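Long-range contacts in lactoylglutathione lyase (Pseudomonas aeruginosa, PDB 4MTT), which is a metal-containing member of the glyoxalase/bleomycin resistance protein/dioxygenase superfamily, with two four-stranded mixed beta sheets in each chain: residues A[96-101]-A[108-113]; A[21-26]-A[92-97]. All coordinates share one frame; numbering follows the deposited sequence.

Interaction 1 (A[96-101]-A[108-113]); sequences VTREAG and SVIAFL
With CG anti to the backbone N (chi1 -173°) and the chain extended as far as NE, the Arg98 side chain passes obliquely across Phe112: its CD lies 4.2 Å from Phe112 CD1, and the guanidinium and ring planes stand 83° apart. The guanidinium presents its edge to the backbone of the partner strand, NH1 lying 2.9 Å from Ile110 O, while NH2 makes a weak hydrogen bond to Leu102 O. Thr97 carries OG1 between its backbone N and carbonyl carbon, packed 3.4 Å from Phe112 CB. These residues form a classic beta bulge in the antiparallel hairpin of strands 95-99 and 109-114. Thr97 and Arg98 both face Phe112, whose carbonyl O accepts Thr97 N at 2.9 Å and Arg98 N at 3.3 Å. The return bond, Phe112 N to Arg98 O, is short and nearly straight (2.8 Å, 166°) and falls in the carbonyl plane on a lone pair. A second bulge shifts the register before Gly101, which exchanges backbone hydrogen bonds with Ile110; there Ala100 CA sends a CH...O contact to Ile110 O at 3.2 Å. On the face toward helix 82-91, Val96 CG2 meets Leu113 CD2 at 3.6 Å and the methyls of Ala100 and Ala111 touch, against Ala82 and Cys86 of that helix respectively. On the sheet face that carries Arg98 and Phe112, Lys120 makes a cation-pi contact with the Phe112 ring.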
ATOM      1  N   VAL A  96       2.850  -8.854 -17.514  1.00 28.50           N
ATOM      2  CA  VAL A  96       2.891  -9.949 -16.543  1.00 28.18           C
ATOM      3  C   VAL A  96       4.417 -10.189 -16.395  1.00 32.20           C
ATOM      4  O   VAL A  96       5.070 -10.584 -17.366  1.00 32.31           O
ATOM      5  CB  VAL A  96       2.122 -11.239 -16.984  1.00 31.79           C
ATOM      6  CG1 VAL A  96       2.348 -12.388 -16.001  1.00 31.11           C
ATOM      7  CG2 VAL A  96       0.625 -10.973 -17.144  1.00 31.68           C
ATOM      8  N   THR A  97       4.983  -9.860 -15.220  1.00 26.57           N
ATOM      9  CA  THR A  97       6.421 -10.002 -14.941  1.00 26.23           C
ATOM     10  C   THR A  97       6.754 -11.371 -14.359  1.00 31.43           C
ATOM     11  O   THR A  97       7.914 -11.766 -14.341  1.00 32.04           O
ATOM     12  CB  THR A  97       6.937  -8.844 -14.068  1.00 32.16           C
ATOM     13  OG1 THR A  97       6.234  -8.845 -12.823  1.00 27.05           O
ATOM     14  CG2 THR A  97       6.808  -7.483 -14.751  1.00 27.89           C
ATOM     15  N   ARG A  98       5.738 -12.083 -13.867  1.00 28.93           N
ATOM     16  CA  ARG A  98       5.849 -13.429 -13.337  1.00 28.81           C
ATOM     17  C   ARG A  98       4.489 -14.092 -13.477  1.00 33.99           C
ATOM     18  O   ARG A  98       3.514 -13.693 -12.823  1.00 31.07           O
ATOM     19  CB  ARG A  98       6.349 -13.468 -11.871  1.00 28.94           C
ATOM     20  CG  ARG A  98       6.618 -14.886 -11.383  1.00 30.95           C
ATOM     21  CD  ARG A  98       6.757 -15.023  -9.879  1.00 48.79           C
ATOM     22  NE  ARG A  98       7.007 -16.417  -9.478  1.00 57.58           N
ATOM     23  CZ  ARG A  98       6.058 -17.328  -9.257  1.00 73.86           C
ATOM     24  NH1 ARG A  98       4.773 -17.004  -9.373  1.00 59.19           N
ATOM     25  NH2 ARG A  98       6.388 -18.567  -8.911  1.00 59.34           N
ATOM     26  N   GLU A  99       4.440 -15.099 -14.368  1.00 32.80           N
ATOM     27  CA  GLU A  99       3.276 -15.924 -14.664  1.00 32.49           C
ATOM     28  C   GLU A  99       2.894 -16.726 -13.439  1.00 37.56           C
ATOM     29  O   GLU A  99       3.768 -17.087 -12.649  1.00 36.81           O
ATOM     30  CB  GLU A  99       3.601 -16.873 -15.852  1.00 33.64           C
ATOM     31  CG  GLU A  99       2.531 -17.910 -16.205  1.00 37.16           C
ATOM     32  CD  GLU A  99       1.133 -17.368 -16.464  1.00 48.72           C
ATOM     33  OE1 GLU A  99       1.010 -16.206 -16.915  1.00 28.04           O
ATOM     34  OE2 GLU A  99       0.161 -18.116 -16.225  1.00 43.13           O
ATOM     35  N   ALA A 100       1.581 -17.019 -13.293  1.00 35.85           N
ATOM     36  CA  ALA A 100       1.027 -17.810 -12.203  1.00 36.13           C
ATOM     37  C   ALA A 100       1.698 -19.171 -12.071  1.00 42.93           C
ATOM     38  O   ALA A 100       1.959 -19.854 -13.068  1.00 41.21           O
ATOM     39  CB  ALA A 100      -0.463 -17.992 -12.393  1.00 36.86           C
ATOM     40  N   GLY A 101       1.943 -19.543 -10.823  1.00 42.15           N
ATOM     41  CA  GLY A 101       2.567 -20.796 -10.436  1.00 42.82           C
ATOM     42  C   GLY A 101       2.878 -20.797  -8.958  1.00 48.93           C
ATOM     43  O   GLY A 101       2.797 -19.752  -8.305  1.00 46.40           O
ATOM     44  N   SER A 108       1.450 -21.873  -2.261  1.00 50.05           N
ATOM     45  CA  SER A 108       0.751 -20.661  -2.690  1.00 48.53           C
ATOM     46  C   SER A 108       0.879 -20.417  -4.197  1.00 45.86           C
ATOM     47  O   SER A 108       1.998 -20.377  -4.706  1.00 44.59           O
ATOM     48  CB  SER A 108       1.307 -19.451  -1.939  1.00 53.96           C
ATOM     49  OG  SER A 108       2.713 -19.332  -2.091  1.00 68.31           O
ATOM     50  N   VAL A 109      -0.255 -20.260  -4.910  1.00 38.97           N
ATOM     51  CA  VAL A 109      -0.226 -19.916  -6.333  1.00 37.60           C
ATOM     52  C   VAL A 109      -0.146 -18.388  -6.366  1.00 39.65           C
ATOM     53  O   VAL A 109      -1.016 -17.706  -5.807  1.00 38.75           O
ATOM     54  CB  VAL A 109      -1.394 -20.495  -7.184  1.00 41.30           C
ATOM     55  CG1 VAL A 109      -1.415 -19.880  -8.582  1.00 41.08           C
ATOM     56  CG2 VAL A 109      -1.302 -22.014  -7.283  1.00 40.94           C
ATOM     57  N   ILE A 110       0.943 -17.860  -6.945  1.00 34.81           N
ATOM     58  CA  ILE A 110       1.203 -16.427  -7.005  1.00 34.08           C
ATOM     59  C   ILE A 110       1.523 -15.981  -8.441  1.00 34.59           C
ATOM     60  O   ILE A 110       1.932 -16.797  -9.256  1.00 35.04           O
ATOM     61  CB  ILE A 110       2.310 -16.083  -5.943  1.00 38.01           C
ATOM     62  CG1 ILE A 110       1.696 -16.051  -4.534  1.00 39.43           C
ATOM     63  CG2 ILE A 110       3.064 -14.761  -6.216  1.00 38.95           C
ATOM     64  CD1 ILE A 110       2.681 -16.228  -3.391  1.00 55.67           C
ATOM     65  N   ALA A 111       1.319 -14.695  -8.748  1.00 27.77           N
ATOM     66  CA  ALA A 111       1.668 -14.085 -10.045  1.00 26.38           C
ATOM     67  C   ALA A 111       1.987 -12.609  -9.849  1.00 28.24           C
ATOM     68  O   ALA A 111       1.476 -12.002  -8.910  1.00 25.79           O
ATOM     69  CB  ALA A 111       0.526 -14.235 -11.042  1.00 26.71           C
ATOM     70  N   PHE A 112       2.800 -12.022 -10.746  1.00 26.78           N
ATOM     71  CA  PHE A 112       3.100 -10.607 -10.682  1.00 27.73           C
ATOM     72  C   PHE A 112       2.772  -9.846 -11.924  1.00 30.48           C
ATOM     73  O   PHE A 112       3.186 -10.224 -13.019  1.00 30.31           O
ATOM     74  CB  PHE A 112       4.554 -10.340 -10.281  1.00 31.23           C
ATOM     75  CG  PHE A 112       4.770 -10.421  -8.793  1.00 34.48           C
ATOM     76  CD1 PHE A 112       4.989 -11.645  -8.171  1.00 38.61           C
ATOM     77  CD2 PHE A 112       4.752  -9.271  -8.010  1.00 38.55           C
ATOM     78  CE1 PHE A 112       5.177 -11.721  -6.789  1.00 39.97           C
ATOM     79  CE2 PHE A 112       4.952  -9.345  -6.625  1.00 41.76           C
ATOM     80  CZ  PHE A 112       5.167 -10.568  -6.028  1.00 39.85           C
ATOM     81  N   LEU A 113       2.078  -8.720 -11.743  1.00 25.90           N
ATOM     82  CA  LEU A 113       1.807  -7.796 -12.828  1.00 25.30           C
ATOM     83  C   LEU A 113       2.488  -6.507 -12.453  1.00 26.78           C
ATOM     84  O   LEU A 113       2.833  -6.292 -11.279  1.00 25.11           O
ATOM     85  CB  LEU A 113       0.304  -7.504 -13.023  1.00 25.82           C
ATOM     86  CG  LEU A 113      -0.715  -8.635 -12.876  1.00 31.41           C
ATOM     87  CD1 LEU A 113      -2.149  -8.066 -12.933  1.00 31.49           C
ATOM     88  CD2 LEU A 113      -0.523  -9.705 -13.959  1.00 30.23           C
TER

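Interaction 2 (A[21-26]-A[92-97])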
ATOM      1  N   THR A  21      -9.272  -0.890 -13.381  1.00 21.69           N
ATOM      2  CA  THR A  21     -10.672  -1.233 -13.667  1.00 22.55           C
ATOM      3  C   THR A  21     -10.818  -2.415 -14.636  1.00 28.37           C
ATOM      4  O   THR A  21     -11.630  -3.285 -14.367  1.00 29.61           O
ATOM      5  CB  THR A  21     -11.521   0.014 -14.060  1.00 28.60           C
ATOM      6  OG1 THR A  21     -11.017   0.586 -15.268  1.00 25.18           O
ATOM      7  CG2 THR A  21     -11.557   1.071 -12.961  1.00 25.69           C
ATOM      8  N   ARG A  22     -10.021  -2.469 -15.724  1.00 25.18           N
ATOM      9  CA  ARG A  22     -10.101  -3.540 -16.743  1.00 25.82           C
ATOM     10  C   ARG A  22      -9.311  -4.786 -16.410  1.00 29.75           C
ATOM     11  O   ARG A  22      -9.857  -5.870 -16.504  1.00 30.06           O
ATOM     12  CB  ARG A  22      -9.623  -3.057 -18.129  1.00 26.55           C
ATOM     13  CG  ARG A  22     -10.277  -1.797 -18.652  1.00 36.10           C
ATOM     14  CD  ARG A  22      -9.509  -1.289 -19.856  1.00 47.56           C
ATOM     15  NE  ARG A  22      -9.968   0.027 -20.296  1.00 60.97           N
ATOM     16  CZ  ARG A  22      -9.346   0.791 -21.191  1.00 74.22           C
ATOM     17  NH1 ARG A  22      -8.175   0.415 -21.700  1.00 54.58           N
ATOM     18  NH2 ARG A  22      -9.852   1.968 -21.533  1.00 58.96           N
ATOM     19  N   ALA A  23      -8.005  -4.656 -16.116  1.00 27.35           N
ATOM     20  CA  ALA A  23      -7.177  -5.828 -15.815  1.00 27.06           C
ATOM     21  C   ALA A  23      -7.479  -6.393 -14.433  1.00 31.57           C
ATOM     22  O   ALA A  23      -7.376  -7.599 -14.249  1.00 34.02           O
ATOM     23  CB  ALA A  23      -5.692  -5.496 -15.944  1.00 27.24           C
ATOM     24  N   LEU A  24      -7.882  -5.542 -13.471  1.00 26.08           N
ATOM     25  CA  LEU A  24      -8.123  -5.993 -12.091  1.00 23.47           C
ATOM     26  C   LEU A  24      -9.545  -5.945 -11.561  1.00 26.07           C
ATOM     27  O   LEU A  24      -9.759  -6.296 -10.405  1.00 25.91           O
ATOM     28  CB  LEU A  24      -7.115  -5.366 -11.117  1.00 22.72           C
ATOM     29  CG  LEU A  24      -5.622  -5.673 -11.418  1.00 26.51           C
ATOM     30  CD1 LEU A  24      -4.702  -4.805 -10.586  1.00 24.99           C
ATOM     31  CD2 LEU A  24      -5.305  -7.147 -11.240  1.00 28.82           C
ATOM     32  N   ASP A  25     -10.520  -5.547 -12.403  1.00 22.12           N
ATOM     33  CA  ASP A  25     -11.950  -5.474 -12.055  1.00 22.33           C
ATOM     34  C   ASP A  25     -12.251  -4.636 -10.838  1.00 21.69           C
ATOM     35  O   ASP A  25     -13.198  -4.926 -10.115  1.00 19.39           O
ATOM     36  CB  ASP A  25     -12.621  -6.880 -11.973  1.00 25.71           C
ATOM     37  CG  ASP A  25     -12.539  -7.677 -13.260  1.00 46.17           C
ATOM     38  OD1 ASP A  25     -12.705  -7.072 -14.350  1.00 49.52           O
ATOM     39  OD2 ASP A  25     -12.345  -8.910 -13.181  1.00 55.81           O
ATOM     40  N   MET A  26     -11.406  -3.624 -10.572  1.00 18.37           N
ATOM     41  CA  MET A  26     -11.652  -2.702  -9.471  1.00 17.80           C
ATOM     42  C   MET A  26     -12.653  -1.696 -10.013  1.00 21.73           C
ATOM     43  O   MET A  26     -12.685  -1.451 -11.218  1.00 19.03           O
ATOM     44  CB  MET A  26     -10.357  -1.920  -9.109  1.00 19.07           C
ATOM     45  CG  MET A  26      -9.372  -2.727  -8.295  1.00 20.54           C
ATOM     46  SD  MET A  26      -8.116  -1.655  -7.624  1.00 23.28           S
ATOM     47  CE  MET A  26      -7.079  -2.831  -6.805  1.00 19.61           C
ATOM     48  N   LEU A  92      -5.071  -7.605 -22.761  1.00 35.30           N
ATOM     49  CA  LEU A  92      -5.250  -6.159 -22.716  1.00 33.89           C
ATOM     50  C   LEU A  92      -3.918  -5.466 -22.981  1.00 35.73           C
ATOM     51  O   LEU A  92      -3.857  -4.236 -23.050  1.00 35.76           O
ATOM     52  CB  LEU A  92      -5.847  -5.735 -21.363  1.00 34.22           C
ATOM     53  CG  LEU A  92      -7.301  -6.123 -21.076  1.00 38.23           C
ATOM     54  CD1 LEU A  92      -7.530  -6.294 -19.593  1.00 37.62           C
ATOM     55  CD2 LEU A  92      -8.278  -5.068 -21.618  1.00 38.80           C
ATOM     56  N   GLY A  93      -2.866  -6.264 -23.152  1.00 31.95           N
ATOM     57  CA  GLY A  93      -1.518  -5.775 -23.406  1.00 31.55           C
ATOM     58  C   GLY A  93      -0.812  -5.204 -22.188  1.00 33.24           C
ATOM     59  O   GLY A  93       0.045  -4.321 -22.320  1.00 32.93           O
ATOM     60  N   TYR A  94      -1.148  -5.723 -20.995  1.00 27.49           N
ATOM     61  CA  TYR A  94      -0.492  -5.319 -19.757  1.00 25.55           C
ATOM     62  C   TYR A  94       0.621  -6.281 -19.436  1.00 31.68           C
ATOM     63  O   TYR A  94       0.613  -7.410 -19.910  1.00 31.62           O
ATOM     64  CB  TYR A  94      -1.481  -5.168 -18.605  1.00 23.97           C
ATOM     65  CG  TYR A  94      -2.379  -3.972 -18.791  1.00 22.81           C
ATOM     66  CD1 TYR A  94      -1.853  -2.681 -18.853  1.00 22.62           C
ATOM     67  CD2 TYR A  94      -3.758  -4.124 -18.921  1.00 24.15           C
ATOM     68  CE1 TYR A  94      -2.677  -1.575 -19.031  1.00 20.18           C
ATOM     69  CE2 TYR A  94      -4.589  -3.025 -19.121  1.00 24.99           C
ATOM     70  CZ  TYR A  94      -4.043  -1.753 -19.169  1.00 26.80           C
ATOM     71  OH  TYR A  94      -4.868  -0.676 -19.364  1.00 27.79           O
ATOM     72  N   ARG A  95       1.609  -5.814 -18.676  1.00 29.98           N
ATOM     73  CA  ARG A  95       2.804  -6.572 -18.358  1.00 30.15           C
ATOM     74  C   ARG A  95       2.620  -7.554 -17.213  1.00 33.30           C
ATOM     75  O   ARG A  95       2.304  -7.145 -16.080  1.00 31.44           O
ATOM     76  CB  ARG A  95       3.946  -5.582 -18.056  1.00 32.60           C
ATOM     77  CG  ARG A  95       5.352  -6.142 -18.138  1.00 42.53           C
ATOM     78  CD  ARG A  95       6.375  -5.026 -17.991  1.00 51.82           C
ATOM     79  NE  ARG A  95       6.691  -4.388 -19.273  1.00 64.36           N
ATOM     80  CZ  ARG A  95       6.173  -3.237 -19.695  1.00 79.38           C
ATOM     81  NH1 ARG A  95       5.312  -2.568 -18.936  1.00 69.04           N
ATOM     82  NH2 ARG A  95       6.517  -2.741 -20.877  1.00 61.47           N
ATOM     83  N   VAL A  96       2.850  -8.854 -17.514  1.00 28.50           N
ATOM     84  CA  VAL A  96       2.891  -9.949 -16.543  1.00 28.18           C
ATOM     85  C   VAL A  96       4.417 -10.189 -16.395  1.00 32.20           C
ATOM     86  O   VAL A  96       5.070 -10.584 -17.366  1.00 32.31           O
ATOM     87  CB  VAL A  96       2.122 -11.239 -16.984  1.00 31.79           C
ATOM     88  CG1 VAL A  96       2.348 -12.388 -16.001  1.00 31.11           C
ATOM     89  CG2 VAL A  96       0.625 -10.973 -17.144  1.00 31.68           C
ATOM     90  N   THR A  97       4.983  -9.860 -15.220  1.00 26.57           N
ATOM     91  CA  THR A  97       6.421 -10.002 -14.941  1.00 26.23           C
ATOM     92  C   THR A  97       6.754 -11.371 -14.359  1.00 31.43           C
ATOM     93  O   THR A  97       7.914 -11.766 -14.341  1.00 32.04           O
ATOM     94  CB  THR A  97       6.937  -8.844 -14.068  1.00 32.16           C
ATOM     95  OG1 THR A  97       6.234  -8.845 -12.823  1.00 27.05           O
ATOM     96  CG2 THR A  97       6.808  -7.483 -14.751  1.00 27.89           C
TER
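An apolar contact without hydrogen bonds across it joins the C-terminal end of helix 13-23 to the connection that leads from helix 82-91 into strand 95-99. Its centre is Ala23, whose CB lies 3.8 Å from Tyr94 CD2, oblique to the ring, and 4.2 Å from Leu92 CD1. The same Leu92 methyl lies against the helix backbone beside the alanine methyl, with CD1 3.8 Å from Ala23 CA and 3.9 Å from Arg22 O, and it also brushes Arg22 CB at 4.1 Å. One leucine branch thus touches both Arg22 and Ala23 in the last helical turn, which is widened to a pi-type turn at 21-23. Leu92 and Tyr94 both hold CG anti to the carbonyl carbon (chi1 -70° in each), and both start out toward the end of helix 13-23. Between them Gly93 takes positive phi and closes helix 82-91 in a Schellman motif. Within the turn, Leu92 O stands 4.1 Å above the plane of the Tyr94 ring, displaced toward its rim. At the exposed margin the extended Arg22 crosses Tyr94 at about a right angle, NH1 coming only to 4.2 Å from Tyr94 OH, and its guanidinium is inclined 43° to the ring. Arg22 also forms a long, weak ion pair with Glu18. Tyr94 packs edge-to-face with Phe19 of helix 13-23, and a salt bridge from Asp25 to Arg88 links the end of that helix to helix 82-91. The neighbouring Leu24 packs on Val121 and Leu123 of strand 120-125, while Asp25 packs on Met1 of the second subunit.

From the N terminus, the chain leaves helix 13-23 through residues 21-26, completes the first sheet, enters the second by strand 72-79 and passes along helix 82-91 before residues 92-97 close interaction 2, a loop spanning 65 residues. The hairpin of interaction 1 starts on the same strand: Val96 and Thr97 serve both contacts, and it closes after only six intervening residues. The two loops therefore follow one another, overlapping at strand 95-99, with neither nested in the other. Interaction 2 ties the end of helix 13-23 to the approach to strand 95-99, whereas interaction 1 forms the edge of the second sheet within this chain. Their centres lie about 13 Å apart, bridged by Leu113, which packs on Leu24 and on the backbone of Arg95.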